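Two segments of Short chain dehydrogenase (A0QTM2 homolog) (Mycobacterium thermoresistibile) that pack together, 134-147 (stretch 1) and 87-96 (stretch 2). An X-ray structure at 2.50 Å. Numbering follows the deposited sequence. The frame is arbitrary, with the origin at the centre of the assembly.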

# COMPACT_ATOMS: atom_id res chain seq x y z
N SER B 134 12.26 10.27 -8.68
CA SER B 134 12.81 11.39 -9.41
C SER B 134 14.14 11.84 -8.78
O SER B 134 15.04 12.27 -9.50
CB SER B 134 11.79 12.52 -9.49
OG SER B 134 12.36 13.65 -10.08
N CYS B 135 14.26 11.71 -7.46
CA CYS B 135 15.50 12.06 -6.77
C CYS B 135 16.65 11.07 -7.02
O CYS B 135 17.82 11.47 -7.10
CB CYS B 135 15.25 12.17 -5.26
SG CYS B 135 14.46 13.74 -4.71
N ILE B 136 16.33 9.78 -7.15
CA ILE B 136 17.33 8.73 -7.12
C ILE B 136 18.54 8.93 -8.06
O ILE B 136 19.68 8.81 -7.60
CB ILE B 136 16.71 7.33 -7.31
CG1 ILE B 136 16.11 6.88 -5.97
CG2 ILE B 136 17.78 6.32 -7.83
CD1 ILE B 136 15.06 5.80 -6.06
N PRO B 137 18.32 9.29 -9.33
CA PRO B 137 19.47 9.48 -10.23
C PRO B 137 20.46 10.58 -9.78
O PRO B 137 21.67 10.49 -10.05
CB PRO B 137 18.83 9.87 -11.58
CG PRO B 137 17.35 9.61 -11.44
CD PRO B 137 17.05 9.68 -9.96
N HIS B 138 19.95 11.59 -9.09
CA HIS B 138 20.77 12.71 -8.69
C HIS B 138 21.44 12.45 -7.34
O HIS B 138 22.18 13.30 -6.85
CB HIS B 138 19.93 13.97 -8.66
CG HIS B 138 19.24 14.24 -9.96
ND1 HIS B 138 19.91 14.70 -11.08
CD2 HIS B 138 17.94 14.09 -10.33
CE1 HIS B 138 19.05 14.83 -12.07
NE2 HIS B 138 17.85 14.47 -11.64
N MET B 139 21.22 11.26 -6.77
CA MET B 139 21.80 10.89 -5.49
C MET B 139 22.91 9.86 -5.61
O MET B 139 23.73 9.72 -4.72
CB MET B 139 20.71 10.34 -4.55
CG MET B 139 19.50 11.24 -4.34
SD MET B 139 18.25 10.45 -3.31
CE MET B 139 18.90 10.71 -1.65
N LYS B 140 22.93 9.11 -6.71
CA LYS B 140 23.91 8.05 -6.92
C LYS B 140 25.38 8.44 -6.73
O LYS B 140 26.18 7.68 -6.16
CB LYS B 140 23.71 7.44 -8.31
CG LYS B 140 22.53 6.47 -8.35
CD LYS B 140 22.43 5.73 -9.66
CE LYS B 140 21.24 4.77 -9.66
NZ LYS B 140 20.87 4.35 -11.05
N GLY B 141 25.77 9.61 -7.19
CA GLY B 141 27.20 9.95 -7.05
C GLY B 141 27.70 10.26 -5.63
O GLY B 141 28.90 10.33 -5.39
N ARG B 142 26.78 10.47 -4.68
CA ARG B 142 27.08 11.33 -3.54
C ARG B 142 27.79 10.59 -2.42
O ARG B 142 27.89 9.36 -2.47
CB ARG B 142 25.80 11.99 -3.02
CG ARG B 142 24.88 12.56 -4.14
CD ARG B 142 25.43 13.81 -4.76
NE ARG B 142 25.44 14.89 -3.77
CZ ARG B 142 26.05 16.05 -3.96
NH1 ARG B 142 26.02 16.98 -3.02
NH2 ARG B 142 26.71 16.29 -5.11
N ASP B 143 28.25 11.34 -1.41
CA ASP B 143 29.09 10.78 -0.36
C ASP B 143 28.34 9.78 0.51
O ASP B 143 28.85 8.68 0.78
CB ASP B 143 29.75 11.88 0.51
CG ASP B 143 30.98 12.52 -0.18
OD1 ASP B 143 31.43 13.58 0.31
OD2 ASP B 143 31.48 12.00 -1.20
N ASN B 144 27.14 10.14 0.91
CA ASN B 144 26.41 9.35 1.87
C ASN B 144 24.87 9.54 1.74
O ASN B 144 24.22 9.96 2.66
CB ASN B 144 26.93 9.77 3.25
CG ASN B 144 26.34 8.95 4.37
OD1 ASN B 144 26.34 7.71 4.30
ND2 ASN B 144 25.84 9.63 5.42
N PRO B 145 24.30 9.20 0.58
CA PRO B 145 22.92 9.58 0.27
C PRO B 145 21.84 8.82 1.05
O PRO B 145 21.95 7.61 1.23
CB PRO B 145 22.79 9.27 -1.22
CG PRO B 145 23.85 8.22 -1.46
CD PRO B 145 24.96 8.55 -0.56
N HIS B 146 20.79 9.54 1.46
CA HIS B 146 19.74 8.99 2.29
C HIS B 146 18.37 9.35 1.79
O HIS B 146 18.09 10.53 1.55
CB HIS B 146 19.83 9.55 3.72
CG HIS B 146 20.63 8.70 4.64
ND1 HIS B 146 20.05 7.75 5.45
CD2 HIS B 146 21.96 8.62 4.86
CE1 HIS B 146 20.99 7.14 6.14
NE2 HIS B 146 22.16 7.65 5.80
N ILE B 147 17.49 8.36 1.66
CA ILE B 147 16.08 8.65 1.56
C ILE B 147 15.45 8.35 2.91
O ILE B 147 15.69 7.31 3.48
CB ILE B 147 15.39 7.82 0.50
CG1 ILE B 147 16.12 7.98 -0.84
CG2 ILE B 147 13.94 8.26 0.44
CD1 ILE B 147 15.59 7.12 -2.02
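Stretch 2 (87-96) TVEQFGGIDI

Stretch 2 enters as the end of a helix, T87 to F91, which begins earlier in the chain. Within it F91 N bonds back to T87 O at 2.8 Å, and G92 N to V88 O at 2.7 Å. G92 is the first residue to leave helical angles, with phi 92° and psi 4°. G93 follows with phi 155° and psi 160°. I94 is extended, with phi -123° and psi 120°. D95 departs from this, with phi -93° and psi -37°, and I96 is again extended as a strand residue.

The two segments run in the same direction where they meet. The nearest CA atoms pair G93 with H138 at 5.3 Å and I94 with M139 at 5.0 Å. The partner of D95 is then P145, CA to CA 4.7 Å, and that of I96 is H146, CA to CA 5.0 Å. Between M139 and P145, stretch 1 makes an excursion of five residues, K140 to N144, while stretch 2 passes directly from I94 to D95. The excursion opens with a type I turn from M139 to R142, with R142 N bonded to M139 O at 3.1 Å. H146 and I96 form a parallel beta bridge, and their side chains start out on the same face of the sheet.

Two backbone hydrogen bonds tie the segments together. I94 N donates to H138 O at 3.0 Å and is nearly straight, at 170°. H146 N donates to D95 O at 3.0 Å. CA-H...O contacts add to these. M139 CA lies 3.2 Å from I94 O, P145 CA lies 3.2 Å from D95 O, and I96 CA lies 3.4 Å from H146 O. D95 O thus receives both the amide of H146 and the CA of P145.

The charged contact is a salt bridge between R142 and D95. R142 NH1 donates to D95 OD2 at 2.8 Å, and R142 NE donates to D95 OD1 at 2.9 Å. Both carboxylate oxygens are engaged, so the two groups meet side by side. The CA-to-CB bond of D95 points away from stretch 1, but the end of its side chain comes nearer. One face of the guanidinium covers G93 CA, with R142 NH2 4.2 Å from that atom. A CB on G93 would lie 2.8 Å from R142 NH2, a clash. The backbone angles of both G92 and G93 by themselves also call for glycine.

The apolar contacts centre on I94, which has the largest area covered by the other stretch. Its CD1 lies 4.0 Å from C135 SG and 4.2 Å from H138 CB. Its CG2 lies 3.9 Å from M139 CG. M139 reaches further along stretch 2, bringing its CE to 3.5 Å from D95 O. V88, on the helix, packs on H138. V88 CG2 sits over one face of the H138 imidazole in a CH-pi contact, 3.4 Å from H138 CG.

Together the contacts bury 551 Å², both sides summed.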

# COMPACT_ATOMS: atom_id res chain seq x y z
N THR B 87 15.96 21.82 -8.39
CA THR B 87 16.84 21.63 -7.25
C THR B 87 18.27 21.33 -7.76
O THR B 87 19.26 21.90 -7.27
CB THR B 87 16.30 20.49 -6.33
OG1 THR B 87 15.02 20.87 -5.81
CG2 THR B 87 17.26 20.18 -5.17
N VAL B 88 18.36 20.44 -8.75
CA VAL B 88 19.64 20.04 -9.32
C VAL B 88 20.35 21.19 -10.03
O VAL B 88 21.53 21.37 -9.82
CB VAL B 88 19.47 18.84 -10.27
CG1 VAL B 88 20.74 18.58 -11.13
CG2 VAL B 88 19.10 17.59 -9.45
N GLU B 89 19.63 21.98 -10.84
CA GLU B 89 20.22 23.15 -11.56
C GLU B 89 20.74 24.21 -10.60
O GLU B 89 21.70 24.90 -10.89
CB GLU B 89 19.21 23.80 -12.53
N GLN B 90 20.10 24.33 -9.45
CA GLN B 90 20.44 25.33 -8.44
C GLN B 90 21.56 24.84 -7.52
O GLN B 90 22.48 25.60 -7.23
CB GLN B 90 19.18 25.67 -7.64
CG GLN B 90 19.31 26.75 -6.58
CD GLN B 90 19.46 28.14 -7.16
OE1 GLN B 90 18.69 28.55 -8.03
NE2 GLN B 90 20.45 28.87 -6.68
N PHE B 91 21.49 23.59 -7.06
CA PHE B 91 22.42 23.08 -6.02
C PHE B 91 23.38 21.98 -6.47
O PHE B 91 24.33 21.66 -5.76
CB PHE B 91 21.65 22.57 -4.80
CG PHE B 91 20.93 23.64 -4.05
CD1 PHE B 91 21.60 24.75 -3.58
CD2 PHE B 91 19.57 23.54 -3.82
CE1 PHE B 91 20.93 25.73 -2.89
CE2 PHE B 91 18.89 24.51 -3.12
CZ PHE B 91 19.56 25.61 -2.66
N GLY B 92 23.11 21.38 -7.62
CA GLY B 92 24.09 20.49 -8.26
C GLY B 92 24.00 19.02 -7.92
O GLY B 92 24.85 18.24 -8.40
N GLY B 93 22.99 18.59 -7.15
CA GLY B 93 22.94 17.18 -6.73
C GLY B 93 22.16 17.01 -5.44
O GLY B 93 21.96 17.98 -4.70
N ILE B 94 21.70 15.79 -5.17
CA ILE B 94 20.82 15.58 -4.04
C ILE B 94 21.39 14.54 -3.09
O ILE B 94 21.62 13.39 -3.45
CB ILE B 94 19.39 15.20 -4.49
CG1 ILE B 94 18.77 16.37 -5.26
CG2 ILE B 94 18.49 14.82 -3.26
CD1 ILE B 94 17.49 16.03 -5.96
N ASP B 95 21.61 14.96 -1.86
CA ASP B 95 22.15 14.09 -0.83
C ASP B 95 21.06 13.42 -0.02
O ASP B 95 21.23 12.27 0.38
CB ASP B 95 23.03 14.91 0.11
CG ASP B 95 24.30 15.35 -0.55
OD1 ASP B 95 25.11 14.45 -0.88
OD2 ASP B 95 24.49 16.59 -0.76
N ILE B 96 19.98 14.16 0.24
CA ILE B 96 18.94 13.76 1.14
C ILE B 96 17.55 14.01 0.50
O ILE B 96 17.27 15.09 -0.01
CB ILE B 96 19.04 14.54 2.45
CG1 ILE B 96 20.42 14.34 3.07
CG2 ILE B 96 17.91 14.11 3.45
CD1 ILE B 96 20.71 15.32 4.15